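Local atomic coordinates of PelA (Pseudomonas aeruginosa, PDB entry 5TCB), a protein that is a large enzyme probably acting as a deacetylase, represented here by its glycoside hydrolase domain of family GH114. Residues Pro35-Leu40 and Ala51-Ala56. Residues are numbered along the deposited sequence; the frame is centred on the assembly and turned at random.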
loop_
_atom_site.group_PDB
_atom_site.type_symbol
_atom_site.label_atom_id
_atom_site.label_comp_id
_atom_site.label_asym_id
_atom_site.label_seq_id
_atom_site.Cartn_x
_atom_site.Cartn_y
_atom_site.Cartn_z
ATOM N N PRO A 35 6.661 -4.412 16.127
ATOM C CA PRO A 35 5.326 -4.934 15.810
ATOM C C PRO A 35 4.919 -5.994 16.820
ATOM O O PRO A 35 5.730 -6.852 17.203
ATOM C CB PRO A 35 5.485 -5.521 14.399
ATOM C CG PRO A 35 6.972 -5.718 14.225
ATOM C CD PRO A 35 7.604 -4.603 15.006
ATOM N N PRO A 36 3.680 -5.947 17.323
ATOM C CA PRO A 36 3.250 -6.964 18.285
ATOM C C PRO A 36 2.889 -8.234 17.534
ATOM O O PRO A 36 1.759 -8.392 17.065
ATOM C CB PRO A 36 2.058 -6.297 18.990
ATOM C CG PRO A 36 1.523 -5.355 17.988
ATOM C CD PRO A 36 2.709 -4.841 17.231
ATOM N N LEU A 37 3.878 -9.122 17.386
ATOM C CA LEU A 37 3.770 -10.218 16.431
ATOM C C LEU A 37 2.674 -11.207 16.805
ATOM O O LEU A 37 1.951 -11.691 15.929
ATOM C CB LEU A 37 5.108 -10.953 16.310
ATOM C CG LEU A 37 6.259 -10.128 15.730
ATOM C CD1 LEU A 37 7.575 -10.875 15.866
ATOM C CD2 LEU A 37 5.988 -9.756 14.271
ATOM N N ALA A 38 2.560 -11.559 18.079
ATOM C CA ALA A 38 1.526 -12.510 18.478
ATOM C C ALA A 38 0.143 -11.989 18.085
ATOM O O ALA A 38 -0.688 -12.722 17.525
ATOM C CB ALA A 38 1.609 -12.764 19.986
ATOM N N GLU A 39 -0.122 -10.719 18.381
ATOM C CA GLU A 39 -1.408 -10.114 18.047
ATOM C C GLU A 39 -1.602 -9.969 16.535
ATOM O O GLU A 39 -2.678 -10.279 16.011
ATOM C CB GLU A 39 -1.530 -8.766 18.761
ATOM C CG GLU A 39 -1.678 -8.900 20.279
ATOM C CD GLU A 39 -0.360 -8.976 21.038
ATOM O OE1 GLU A 39 0.729 -8.981 20.426
ATOM O OE2 GLU A 39 -0.420 -9.033 22.288
ATOM N N LEU A 40 -0.572 -9.540 15.815
ATOM C CA LEU A 40 -0.695 -9.398 14.375
ATOM C C LEU A 40 -0.909 -10.733 13.686
ATOM O O LEU A 40 -1.557 -10.788 12.632
ATOM C CB LEU A 40 0.543 -8.688 13.835
ATOM C CG LEU A 40 0.625 -7.195 14.164
ATOM C CD1 LEU A 40 1.986 -6.664 13.822
ATOM C CD2 LEU A 40 -0.434 -6.437 13.376
ATOM N N ALA A 51 11.825 -3.078 7.623
ATOM C CA ALA A 51 12.978 -2.586 8.361
ATOM C C ALA A 51 12.891 -2.890 9.848
ATOM O O ALA A 51 13.913 -2.873 10.536
ATOM C CB ALA A 51 13.118 -1.078 8.137
ATOM N N HIS A 52 11.700 -3.185 10.361
ATOM C CA HIS A 52 11.490 -3.398 11.788
ATOM C C HIS A 52 11.320 -4.860 12.155
ATOM O O HIS A 52 10.992 -5.167 13.312
ATOM C CB HIS A 52 10.280 -2.591 12.235
ATOM C CG HIS A 52 10.459 -1.135 12.003
ATOM N ND1 HIS A 52 11.574 -0.460 12.446
ATOM C CD2 HIS A 52 9.707 -0.233 11.329
ATOM C CE1 HIS A 52 11.499 0.802 12.057
ATOM N NE2 HIS A 52 10.374 0.967 11.386
ATOM N N LEU A 53 11.507 -5.768 11.202
ATOM C CA LEU A 53 11.382 -7.197 11.459
ATOM C C LEU A 53 12.638 -7.912 11.028
ATOM O O LEU A 53 13.381 -7.436 10.171
ATOM C CB LEU A 53 10.237 -7.851 10.688
ATOM C CG LEU A 53 8.819 -7.656 11.161
ATOM C CD1 LEU A 53 8.331 -6.314 10.653
ATOM C CD2 LEU A 53 8.029 -8.816 10.642
ATOM N N LYS A 54 12.868 -9.061 11.624
ATOM C CA LYS A 54 13.900 -9.962 11.182
ATOM C C LYS A 54 13.273 -11.168 10.513
ATOM O O LYS A 54 12.082 -11.434 10.691
ATOM C CB LYS A 54 14.761 -10.409 12.370
ATOM C CG LYS A 54 15.546 -9.287 13.035
ATOM C CD LYS A 54 16.450 -8.592 12.028
ATOM C CE LYS A 54 17.252 -7.460 12.637
ATOM N NZ LYS A 54 17.942 -6.710 11.557
ATOM N N PRO A 55 14.043 -11.937 9.741
ATOM C CA PRO A 55 13.448 -13.105 9.079
ATOM C C PRO A 55 12.764 -14.078 10.030
ATOM O O PRO A 55 11.759 -14.688 9.646
ATOM C CB PRO A 55 14.644 -13.738 8.363
ATOM C CG PRO A 55 15.543 -12.566 8.063
ATOM C CD PRO A 55 15.413 -11.663 9.257
ATOM N N ALA A 56 13.261 -14.246 11.261
ATOM C CA ALA A 56 12.587 -15.141 12.195
ATOM C C ALA A 56 11.190 -14.644 12.527
ATOM O O ALA A 56 10.283 -15.449 12.798
ATOM C CB ALA A 56 13.398 -15.277 13.483
#
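Pro35 lays its ring against the isobutyl group of Leu53. Its CG lies 3.9 Å from Leu53 CD1 and 4.1 Å from Leu53 CG, and the two side chains pass at a slant. One ring carbon therefore meets both the branch point and a methyl of the leucine. The neighbouring ring carbon, Pro35 CD, rests 3.8 Å from the backbone oxygen His52 O. The same CD is 4.3 Å from His52 CB, which points to the proline while the end of the side chain leads away; the His52 side chain also touches Glu33.

The second methyl of Leu53 serves another partner. Its CD2 is 4.3 Å from Leu37 CD2, a looser methyl-to-methyl contact. Leu53 carries CG beside its backbone N and anti to its carbonyl carbon (chi1 -77°). This brings the branched end closer to 35-40, although the CB itself does not point there. Leu37 extends from the first turn of helix 37-40, just after the N-cap residue Pro36. It also touches Asp57 and Tyr60 on helix 55-63.

The contact is small and mainly apolar, with 130 Å² buried over both sides. Leu53 is buried and also packs on Leu48, Val58 and Tyr129, whereas Pro35 and Leu37 are partly exposed. Pro35 also touches Trp30 of strand 27-30. Lys54 occupies the N-cap position of helix 55-63, and its backbone N is hydrogen-bonded to Asp57 OD2.

Both segments follow parallel neighbours in the sheet: 35-40 comes after strand 27-30, while strand 45-48 precedes 51-56. The contact thus joins two successive strand-to-helix connections on the outside of the barrel. Such packing between adjacent beta-alpha units is characteristic of the eight-stranded (beta/alpha)8 TIM-barrel fold of this glycoside hydrolase domain.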